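Side-chain contacts in putative glucoamylase (Bacteroides caccae ATCC 43185, PDB 4QT9), which probably hydrolyses glycosidic bonds as a glucoamylase-like enzyme of alpha/alpha toroid fold: residues A[134-137]-A[138-142]; A[167-170]-A[171-174]; A[287-290]-A[291-295]. All coordinates share one frame; numbering follows the deposited sequence.

Interaction 1 of 3, residues A[134-137]-A[138-142]; sequences DLVE and TAFLM
Asp-134 O is gripped by two donors from one residue a turn ahead: Thr-138 OG1 at 2.8 Å and Thr-138 N at 3.1 Å, which reach it from opposite faces of the carbonyl plane. This is a helix N-terminus, the start of helix 135-152 in the alpha/alpha toroid, with Asp-134 as its N-cap. The cap bond proper runs from Glu-137 N to Asp-134 OD1 (3.0 Å) and is nearly straight at 170°, although the carboxylate oxygen is approached from above its plane. One aspartate thus serves the first turn with both its carbonyl and its side chain. The hydroxyl of Thr-138 owes its reach to its first torsion (chi1 -62°), which sets OG1 beside the backbone N; Tyr-112 N is a second partner of the same oxygen.

Further along, Val-136 and Phe-140 run side by side and point the same way, CG1 of the valine meeting CE2 of the ring at 3.5 Å, while Val-136 O lies over one ring face. Tyr-266 meets the ring edge-to-face. Glu-137 folds at chi2, and its OE1 takes a hydrogen bond from Gly-68 N; an acetate ion, probably from the crystallisation liquor, lies about 3 Å from this side chain and may mark a pocket. Its other oxygen, OE2, lies at the edge of the Phe-140 ring, 4.2 Å from CD2, with carboxylate and ring planes 76° apart.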
loop_
_atom_site.group_PDB
_atom_site.type_symbol
_atom_site.label_atom_id
_atom_site.label_comp_id
_atom_site.label_asym_id
_atom_site.label_seq_id
_atom_site.Cartn_x
_atom_site.Cartn_y
_atom_site.Cartn_z
ATOM N N ASP A 134 1.384 -15.256 -1.132
ATOM C CA ASP A 134 0.930 -14.120 -1.943
ATOM C C ASP A 134 2.132 -13.188 -2.013
ATOM O O ASP A 134 2.468 -12.559 -0.999
ATOM C CB ASP A 134 -0.309 -13.460 -1.274
ATOM C CG ASP A 134 -0.874 -12.298 -2.069
ATOM O OD1 ASP A 134 -0.064 -11.503 -2.640
ATOM O OD2 ASP A 134 -2.112 -12.178 -2.139
ATOM N N LEU A 135 2.858 -13.181 -3.141
ATOM C CA LEU A 135 4.115 -12.422 -3.237
ATOM C C LEU A 135 3.941 -10.888 -3.273
ATOM O O LEU A 135 4.819 -10.151 -2.807
ATOM C CB LEU A 135 4.948 -12.891 -4.435
ATOM C CG LEU A 135 6.455 -12.661 -4.323
ATOM C CD1 LEU A 135 7.061 -13.464 -3.199
ATOM C CD2 LEU A 135 7.150 -12.962 -5.629
ATOM N N VAL A 136 2.813 -10.418 -3.767
ATOM C CA VAL A 136 2.502 -8.986 -3.810
ATOM C C VAL A 136 2.314 -8.471 -2.385
ATOM O O VAL A 136 2.881 -7.456 -2.012
ATOM C CB VAL A 136 1.254 -8.751 -4.675
ATOM C CG1 VAL A 136 0.794 -7.300 -4.592
ATOM C CG2 VAL A 136 1.531 -9.164 -6.113
ATOM N N GLU A 137 1.547 -9.193 -1.583
ATOM C CA GLU A 137 1.302 -8.858 -0.187
ATOM C C GLU A 137 2.598 -8.954 0.633
ATOM O O GLU A 137 2.844 -8.106 1.496
ATOM C CB GLU A 137 0.225 -9.790 0.362
ATOM C CG GLU A 137 -1.167 -9.389 -0.089
ATOM C CD GLU A 137 -1.792 -8.321 0.788
ATOM O OE1 GLU A 137 -2.223 -8.654 1.919
ATOM O OE2 GLU A 137 -1.816 -7.145 0.358
ATOM N N THR A 138 3.456 -9.931 0.308
ATOM C CA THR A 138 4.775 -10.099 0.948
ATOM C C THR A 138 5.659 -8.855 0.677
ATOM O O THR A 138 6.324 -8.351 1.584
ATOM C CB THR A 138 5.448 -11.387 0.458
ATOM O OG1 THR A 138 4.639 -12.490 0.837
ATOM C CG2 THR A 138 6.856 -11.568 1.026
ATOM N N ALA A 139 5.592 -8.335 -0.552
ATOM C CA ALA A 139 6.370 -7.174 -0.973
ATOM C C ALA A 139 5.960 -5.916 -0.186
ATOM O O ALA A 139 6.840 -5.177 0.260
ATOM C CB ALA A 139 6.205 -6.962 -2.447
ATOM N N PHE A 140 4.646 -5.687 -0.000
ATOM C CA PHE A 140 4.104 -4.568 0.782
ATOM C C PHE A 140 4.493 -4.706 2.260
ATOM O O PHE A 140 4.839 -3.719 2.882
ATOM C CB PHE A 140 2.576 -4.438 0.615
ATOM C CG PHE A 140 2.167 -4.091 -0.808
ATOM C CD1 PHE A 140 2.911 -3.193 -1.564
ATOM C CD2 PHE A 140 1.055 -4.678 -1.391
ATOM C CE1 PHE A 140 2.563 -2.905 -2.881
ATOM C CE2 PHE A 140 0.689 -4.369 -2.708
ATOM C CZ PHE A 140 1.453 -3.496 -3.452
ATOM N N LEU A 141 4.532 -5.899 2.791
ATOM C CA LEU A 141 4.998 -6.100 4.176
ATOM C C LEU A 141 6.495 -5.807 4.283
ATOM O O LEU A 141 6.929 -5.140 5.240
ATOM C CB LEU A 141 4.685 -7.535 4.641
ATOM C CG LEU A 141 5.121 -7.967 6.057
ATOM C CD1 LEU A 141 4.451 -7.122 7.185
ATOM C CD2 LEU A 141 4.745 -9.402 6.298
HETATM N N MSE A 142 7.291 -6.317 3.310
HETATM C CA MSE A 142 8.748 -6.149 3.347
HETATM C C MSE A 142 9.139 -4.691 3.140
HETATM O O MSE A 142 10.072 -4.241 3.789
HETATM C CB MSE A 142 9.450 -7.051 2.322
HETATM C CG MSE A 142 9.451 -8.511 2.713
HETATM SE SE MSE A 142 10.414 -8.824 4.363
HETATM C CE MSE A 142 11.657 -7.316 4.451
#

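Interaction 2 of 3, residues A[167-170]-A[171-174]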
loop_
_atom_site.group_PDB
_atom_site.type_symbol
_atom_site.label_atom_id
_atom_site.label_comp_id
_atom_site.label_asym_id
_atom_site.label_seq_id
_atom_site.Cartn_x
_atom_site.Cartn_y
_atom_site.Cartn_z
ATOM N N ASP A 167 16.068 -8.429 9.483
ATOM C CA ASP A 167 16.944 -8.808 8.362
ATOM C C ASP A 167 16.873 -10.313 8.105
ATOM O O ASP A 167 16.885 -10.707 6.957
ATOM C CB ASP A 167 18.396 -8.364 8.580
ATOM C CG ASP A 167 19.245 -8.443 7.296
ATOM O OD1 ASP A 167 18.926 -7.739 6.325
ATOM O OD2 ASP A 167 20.220 -9.198 7.279
ATOM N N ARG A 168 16.745 -11.138 9.157
ATOM C CA ARG A 168 16.595 -12.586 8.996
ATOM C C ARG A 168 15.287 -12.923 8.237
ATOM O O ARG A 168 15.330 -13.770 7.346
ATOM C CB ARG A 168 16.642 -13.323 10.344
ATOM C CG ARG A 168 16.865 -14.826 10.165
ATOM C CD ARG A 168 16.470 -15.637 11.388
ATOM N NE ARG A 168 15.841 -16.910 11.023
ATOM C CZ ARG A 168 16.239 -18.103 11.458
ATOM N NH1 ARG A 168 17.271 -18.206 12.288
ATOM N NH2 ARG A 168 15.605 -19.202 11.070
ATOM N N LEU A 169 14.140 -12.245 8.568
ATOM C CA LEU A 169 12.874 -12.482 7.892
ATOM C C LEU A 169 12.966 -12.086 6.437
ATOM O O LEU A 169 12.400 -12.786 5.611
ATOM C CB LEU A 169 11.698 -11.713 8.555
ATOM C CG LEU A 169 11.331 -12.119 10.014
ATOM C CD1 LEU A 169 10.427 -11.071 10.661
ATOM C CD2 LEU A 169 10.688 -13.498 10.077
ATOM N N TRP A 170 13.608 -10.927 6.145
ATOM C CA TRP A 170 13.851 -10.374 4.808
ATOM C C TRP A 170 14.716 -11.390 4.022
ATOM O O TRP A 170 14.355 -11.752 2.901
ATOM C CB TRP A 170 14.532 -8.970 4.916
ATOM C CG TRP A 170 15.330 -8.474 3.722
ATOM C CD1 TRP A 170 16.658 -8.142 3.711
ATOM C CD2 TRP A 170 14.842 -8.225 2.380
ATOM N NE1 TRP A 170 17.027 -7.692 2.457
ATOM C CE2 TRP A 170 15.926 -7.723 1.626
ATOM C CE3 TRP A 170 13.604 -8.401 1.745
ATOM C CZ2 TRP A 170 15.792 -7.330 0.281
ATOM C CZ3 TRP A 170 13.476 -8.041 0.399
ATOM C CH2 TRP A 170 14.566 -7.526 -0.321
ATOM N N ARG A 171 15.802 -11.903 4.634
ATOM C CA ARG A 171 16.693 -12.875 3.955
ATOM C C ARG A 171 16.016 -14.235 3.691
ATOM O O ARG A 171 16.465 -14.978 2.809
ATOM C CB ARG A 171 17.986 -13.089 4.735
ATOM C CG ARG A 171 18.903 -11.904 4.627
ATOM C CD ARG A 171 20.121 -12.043 5.502
ATOM N NE ARG A 171 21.022 -10.936 5.223
ATOM C CZ ARG A 171 21.990 -10.969 4.312
ATOM N NH1 ARG A 171 22.233 -12.082 3.632
ATOM N NH2 ARG A 171 22.729 -9.893 4.083
ATOM N N GLU A 172 14.929 -14.541 4.430
ATOM C CA GLU A 172 14.223 -15.810 4.295
ATOM C C GLU A 172 13.195 -15.791 3.148
ATOM O O GLU A 172 12.781 -16.864 2.696
ATOM C CB GLU A 172 13.563 -16.204 5.621
ATOM C CG GLU A 172 14.556 -16.829 6.585
ATOM C CD GLU A 172 14.053 -17.146 7.983
ATOM O OE1 GLU A 172 13.095 -16.487 8.454
ATOM O OE2 GLU A 172 14.656 -18.038 8.624
ATOM N N VAL A 173 12.819 -14.612 2.634
ATOM C CA VAL A 173 11.846 -14.592 1.508
ATOM C C VAL A 173 12.493 -15.117 0.228
ATOM O O VAL A 173 13.403 -14.475 -0.319
ATOM C CB VAL A 173 11.152 -13.235 1.228
ATOM C CG1 VAL A 173 10.066 -13.404 0.161
ATOM C CG2 VAL A 173 10.558 -12.640 2.503
ATOM N N ASP A 174 11.992 -16.277 -0.267
ATOM C CA ASP A 174 12.544 -16.875 -1.491
ATOM C C ASP A 174 11.798 -16.337 -2.731
ATOM O O ASP A 174 10.923 -17.027 -3.287
ATOM C CB ASP A 174 12.516 -18.413 -1.437
ATOM C CG ASP A 174 13.325 -19.117 -2.541
ATOM O OD1 ASP A 174 13.707 -18.447 -3.531
ATOM O OD2 ASP A 174 13.566 -20.327 -2.419
HETATM O O HOH W 1 20.704 -7.312 4.444
HETATM O O HOH W 2 14.660 -12.361 0.256
#
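Arg-171 N bonds to Asp-167 O at 2.8 Å in a regular helical turn, but one residue later the pattern frays. Glu-172 N is shared weakly between Arg-168 O and Leu-169 O, and Val-173 N turns to Trp-170 O, three residues back, from well above the carbonyl plane. This is the C-terminal end of helix 157-172, where a water donates to both Trp-170 O and Val-173 O.

Two i to i+4 salt bridges run along this last turn. The Arg-171 chain, extended from CG to NE, brings NE to the syn side of Asp-167 OD2 at 2.8 Å; the oxygen lies close to the guanidinium plane, yet the two flat groups are turned 66° apart. A water donating to Asp-167 OD1 makes a long, weak link to Arg-171 NH2. In the second pair, for one of two modelled conformers of Glu-172, Arg-168, bent at chi3 (142°), presents NE and NH2 together to Glu-172 OE2, each at 2.9 Å and each a weak bond, with the planes almost perpendicular at 87°.

In that conformer Glu-172 OE1 bridges Arg-107 while OE2 meets Arg-168; with positive charge at both oxygens, the carboxylate would probably stay ionised.

Interaction 3 of 3, residues A[287-290]-A[291-295]; sequences EMRN and LTLVN
Thr-292 and Met-288 carry the main polar link of this mid-helix turn: Met-288 O accepts from Thr-292 OG1 at 2.9 Å and from Thr-292 N at 3.1 Å, the donors coming from opposite faces of the carbonyl plane. With chi1 at -57° the hydroxyl sits beside the backbone N and bends back along helix 284-301; it also bonds to Ser-347 OG. An alanine here is likely to leave Met-288 O with the amide alone from this residue and Ser-347 OG without this partner. The i to i+4 backbone bonds continue on both sides, from Leu-291 N to Glu-287 O and from Val-294 N to Asn-290 O.

Packing is looser. Leu-293 turns CD1 towards two polar side chains, 4.1 Å from Arg-289 NE and 4.1 Å from Asn-290 OD1, and crosses both at a slant. Selenium of selenomethionine Met-288 comes only to 4.5 Å from Leu-291 CD2.

The polar ends reach neighbouring parts of the chain: Arg-289 NH1 to Tyr-350 O, Asn-290 ND2 to Glu-248 O, and both Glu-287 oxygens to strand 247-251 and Tyr-253. These bonds tie the helix to its surroundings, while the Thr-292 hydroxyl serves both the turn and Ser-347.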
loop_
_atom_site.group_PDB
_atom_site.type_symbol
_atom_site.label_atom_id
_atom_site.label_comp_id
_atom_site.label_asym_id
_atom_site.label_seq_id
_atom_site.Cartn_x
_atom_site.Cartn_y
_atom_site.Cartn_z
ATOM N N GLU A 287 4.427 10.549 -13.912
ATOM C CA GLU A 287 3.447 9.549 -14.356
ATOM C C GLU A 287 2.321 9.405 -13.331
ATOM O O GLU A 287 1.147 9.461 -13.692
ATOM C CB GLU A 287 4.118 8.174 -14.625
ATOM C CG GLU A 287 3.158 7.111 -15.155
ATOM C CD GLU A 287 2.474 7.372 -16.493
ATOM O OE1 GLU A 287 2.877 8.309 -17.222
ATOM O OE2 GLU A 287 1.563 6.588 -16.836
HETATM N N MSE A 288 2.687 9.291 -12.060
HETATM C CA MSE A 288 1.758 9.114 -10.938
HETATM C C MSE A 288 0.987 10.392 -10.627
HETATM O O MSE A 288 -0.175 10.309 -10.203
HETATM C CB MSE A 288 2.488 8.579 -9.699
HETATM C CG MSE A 288 3.089 7.174 -9.905
HETATM SE SE MSE A 288 2.025 5.910 -11.044
HETATM C CE MSE A 288 3.578 5.154 -12.088
ATOM N N ARG A 289 1.616 11.566 -10.853
ATOM C CA ARG A 289 0.946 12.852 -10.690
ATOM C C ARG A 289 -0.147 12.941 -11.764
ATOM O O ARG A 289 -1.273 13.321 -11.456
ATOM C CB ARG A 289 1.942 14.024 -10.787
ATOM C CG ARG A 289 1.290 15.407 -10.713
ATOM C CD ARG A 289 2.295 16.533 -10.825
ATOM N NE ARG A 289 1.640 17.798 -11.177
ATOM C CZ ARG A 289 1.159 18.673 -10.297
ATOM N NH1 ARG A 289 1.240 18.427 -8.993
ATOM N NH2 ARG A 289 0.588 19.795 -10.712
ATOM N N ASN A 290 0.171 12.511 -13.008
ATOM C CA ASN A 290 -0.796 12.538 -14.110
ATOM C C ASN A 290 -1.934 11.573 -13.880
ATOM O O ASN A 290 -3.063 11.908 -14.208
ATOM C CB ASN A 290 -0.126 12.268 -15.450
ATOM C CG ASN A 290 0.485 13.512 -15.994
ATOM O OD1 ASN A 290 0.491 14.560 -15.330
ATOM N ND2 ASN A 290 0.993 13.434 -17.208
ATOM N N LEU A 291 -1.652 10.405 -13.291
ATOM C CA LEU A 291 -2.695 9.427 -12.978
ATOM C C LEU A 291 -3.648 10.015 -11.903
ATOM O O LEU A 291 -4.858 9.787 -11.969
ATOM C CB LEU A 291 -2.100 8.074 -12.552
ATOM C CG LEU A 291 -3.088 6.938 -12.354
ATOM C CD1 LEU A 291 -3.824 6.579 -13.661
ATOM C CD2 LEU A 291 -2.402 5.717 -11.772
ATOM N N THR A 292 -3.104 10.823 -10.977
ATOM C CA THR A 292 -3.877 11.535 -9.955
ATOM C C THR A 292 -4.738 12.576 -10.656
ATOM O O THR A 292 -5.938 12.699 -10.363
ATOM C CB THR A 292 -2.951 12.181 -8.874
ATOM O OG1 THR A 292 -2.137 11.185 -8.274
ATOM C CG2 THR A 292 -3.726 12.880 -7.778
ATOM N N LEU A 293 -4.125 13.308 -11.614
ATOM C CA LEU A 293 -4.833 14.378 -12.299
ATOM C C LEU A 293 -5.960 13.846 -13.180
ATOM O O LEU A 293 -7.018 14.480 -13.234
ATOM C CB LEU A 293 -3.892 15.290 -13.054
ATOM C CG LEU A 293 -2.966 16.109 -12.152
ATOM C CD1 LEU A 293 -1.914 16.826 -12.973
ATOM C CD2 LEU A 293 -3.738 17.084 -11.297
ATOM N N VAL A 294 -5.771 12.646 -13.776
ATOM C CA VAL A 294 -6.798 11.959 -14.569
ATOM C C VAL A 294 -8.001 11.631 -13.656
ATOM O O VAL A 294 -9.141 11.870 -14.032
ATOM C CB VAL A 294 -6.239 10.680 -15.256
ATOM C CG1 VAL A 294 -7.359 9.723 -15.666
ATOM C CG2 VAL A 294 -5.371 11.040 -16.455
ATOM N N ASN A 295 -7.720 11.100 -12.464
ATOM C CA ASN A 295 -8.714 10.713 -11.462
ATOM C C ASN A 295 -9.578 11.902 -11.072
ATOM O O ASN A 295 -10.799 11.806 -11.100
ATOM C CB ASN A 295 -7.998 10.135 -10.222
ATOM C CG ASN A 295 -8.880 9.235 -9.416
ATOM O OD1 ASN A 295 -9.741 9.697 -8.661
ATOM N ND2 ASN A 295 -8.759 7.932 -9.650
#

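From the N terminus, the three contacts follow in series, each made between residues three to five apart along a helix or at its end, so none closes a long loop and none nests within or crosses another. Interaction 1 opens helix 135-152 and interaction 2 ends helix 157-172, the next helix. These two helices pack together: Met-142 CE meets Trp-170 CB at 3.3 Å, and Thr-138 CG2 lies 3.8 Å from Val-173 CG1, so the start of one helix rests against the end of the next. Interaction 3 comes later, within helix 284-301, its centre about 34 Å from that of interaction 2 and on the opposite side of the chain's centre, touching neither.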